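Local coordinates for SufE-like protein 1, chloroplastic/mitochondrial (Arabidopsis thaliana, PDB 4PUI) that activates a cysteine desulfurase that mobilises sulfur for iron-sulfur cluster assembly, and carries a BolA domain at its C-terminal end, at residues Gly4-Arg9 with Ser81-Leu86. Sequence-based numbering, arbitrary orientation.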
loop_
_atom_site.group_PDB
_atom_site.type_symbol
_atom_site.label_atom_id
_atom_site.label_comp_id
_atom_site.label_asym_id
_atom_site.label_seq_id
_atom_site.Cartn_x
_atom_site.Cartn_y
_atom_site.Cartn_z
ATOM N N GLY A 4 7.547 1.499 -11.160
ATOM C CA GLY A 4 7.568 0.422 -12.125
ATOM C C GLY A 4 6.181 -0.175 -12.263
ATOM O O GLY A 4 5.213 0.327 -11.702
ATOM N N SER A 5 6.077 -1.260 -13.016
ATOM C CA SER A 5 4.769 -1.853 -13.290
ATOM C C SER A 5 3.991 -2.302 -12.049
ATOM O O SER A 5 2.788 -2.064 -11.965
ATOM C CB SER A 5 4.925 -3.012 -14.272
ATOM O OG SER A 5 5.865 -3.946 -13.778
ATOM N N ARG A 6 4.656 -2.949 -11.092
ATOM C CA ARG A 6 3.975 -3.361 -9.859
ATOM C C ARG A 6 3.526 -2.144 -9.047
ATOM O O ARG A 6 2.399 -2.110 -8.559
ATOM C CB ARG A 6 4.853 -4.250 -8.963
ATOM C CG ARG A 6 4.299 -4.396 -7.543
ATOM C CD ARG A 6 4.967 -5.521 -6.738
ATOM N NE ARG A 6 4.688 -6.808 -7.354
ATOM C CZ ARG A 6 5.606 -7.686 -7.735
ATOM N NH1 ARG A 6 6.894 -7.446 -7.537
ATOM N NH2 ARG A 6 5.227 -8.821 -8.308
ATOM N N GLY A 7 4.411 -1.164 -8.890
ATOM C CA GLY A 7 4.072 0.057 -8.162
ATOM C C GLY A 7 2.818 0.707 -8.732
ATOM O O GLY A 7 1.946 1.163 -7.993
ATOM N N MET A 8 2.734 0.754 -10.057
ATOM C CA MET A 8 1.578 1.341 -10.724
ATOM C C MET A 8 0.313 0.533 -10.443
ATOM O O MET A 8 -0.755 1.104 -10.188
ATOM C CB MET A 8 1.826 1.477 -12.232
ATOM C CG MET A 8 2.875 2.512 -12.576
ATOM S SD MET A 8 2.482 4.124 -11.840
ATOM C CE MET A 8 1.209 4.722 -12.946
ATOM N N ARG A 9 0.431 -0.795 -10.477
ATOM C CA ARG A 9 -0.710 -1.645 -10.141
ATOM C C ARG A 9 -1.181 -1.445 -8.703
ATOM O O ARG A 9 -2.391 -1.425 -8.446
ATOM C CB ARG A 9 -0.390 -3.132 -10.354
ATOM C CG ARG A 9 -0.286 -3.543 -11.787
ATOM C CD ARG A 9 -0.299 -5.069 -11.925
ATOM N NE ARG A 9 0.748 -5.722 -11.147
ATOM C CZ ARG A 9 1.941 -6.047 -11.628
ATOM N NH1 ARG A 9 2.246 -5.764 -12.879
ATOM N NH2 ARG A 9 2.837 -6.649 -10.856
ATOM N N SER A 81 3.455 -13.128 -5.776
ATOM C CA SER A 81 4.160 -13.145 -7.062
ATOM C C SER A 81 5.310 -12.153 -7.174
ATOM O O SER A 81 5.576 -11.619 -8.258
ATOM C CB SER A 81 3.185 -12.951 -8.232
ATOM O OG SER A 81 2.469 -11.733 -8.117
ATOM N N GLY A 82 5.994 -11.905 -6.067
ATOM C CA GLY A 82 7.223 -11.140 -6.133
ATOM C C GLY A 82 7.327 -10.012 -5.135
ATOM O O GLY A 82 8.428 -9.558 -4.839
ATOM N N LEU A 83 6.185 -9.537 -4.637
ATOM C CA LEU A 83 6.178 -8.503 -3.608
ATOM C C LEU A 83 6.502 -9.147 -2.266
ATOM O O LEU A 83 5.848 -10.105 -1.864
ATOM C CB LEU A 83 4.811 -7.820 -3.544
ATOM C CG LEU A 83 4.625 -6.737 -2.480
ATOM C CD1 LEU A 83 5.659 -5.669 -2.695
ATOM C CD2 LEU A 83 3.200 -6.139 -2.531
ATOM N N HIS A 84 7.527 -8.635 -1.590
ATOM C CA HIS A 84 7.989 -9.246 -0.355
ATOM C C HIS A 84 7.421 -8.575 0.883
ATOM O O HIS A 84 6.939 -9.253 1.793
ATOM C CB HIS A 84 9.513 -9.232 -0.279
ATOM C CG HIS A 84 10.175 -10.162 -1.247
ATOM N ND1 HIS A 84 9.467 -11.053 -2.021
ATOM C CD2 HIS A 84 11.479 -10.334 -1.561
ATOM C CE1 HIS A 84 10.312 -11.739 -2.774
ATOM N NE2 HIS A 84 11.533 -11.318 -2.522
ATOM N N ALA A 85 7.462 -7.246 0.910
ATOM C CA ALA A 85 7.070 -6.523 2.116
ATOM C C ALA A 85 6.381 -5.216 1.800
ATOM O O ALA A 85 6.742 -4.523 0.847
ATOM C CB ALA A 85 8.284 -6.270 2.989
ATOM N N LEU A 86 5.393 -4.881 2.618
ATOM C CA LEU A 86 4.762 -3.573 2.564
ATOM C C LEU A 86 4.859 -2.922 3.936
ATOM O O LEU A 86 4.472 -3.520 4.939
ATOM C CB LEU A 86 3.290 -3.679 2.178
ATOM C CG LEU A 86 2.976 -4.171 0.770
ATOM C CD1 LEU A 86 1.518 -4.593 0.678
ATOM C CD2 LEU A 86 3.305 -3.090 -0.235
HETATM O O HOH W 1 2.712 -9.724 -9.448
#
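In the BolA domain of SufE1, R6 on the first turn of helix 5-18 reaches the loop S81-H84 that leads into edge strand 85-91, a worked example of how one buried arginine can join a helix to a turn through its flat polar end. The side chain leaves the helix extended, with CG anti to the backbone N (chi1 166°), and bends at chi3 (-64°), which swings the guanidinium against the G82-L83 peptide. L83 N lies over the centre of one face, with R6 NH1 3.5 Å from G82 C, so this is peptide packing on a flat cation. Lower down, R6 CD rests on L83 CB at 3.9 Å, the two side chains running obliquely to each other, and both also touch F50 of strand 49-55.

NE and NH1 bond outside the loop: NE forms a salt bridge with E78, whose carboxylate also pairs with R9, and NH1 donates to the carbonyl of E47. A leucine in place of R6 would probably leave S81 O and E47 O without this donor and E78 with one cation fewer. G82 suits the site because its backbone (phi 131°) would jam a CB against the carbonyl O of S81, and that CB would also collide with R6 NH2. S81 OG turns to the carbonyl of D77. A water lies at the guanidinium edge, in its plane, and accepts from R6 NH2 at 2.9 Å; the same nitrogen gives S81 O a bent, weak hydrogen bond of 2.8 Å. Together, the bonds at NE, NH1 and NH2 probably limit the group's rotation.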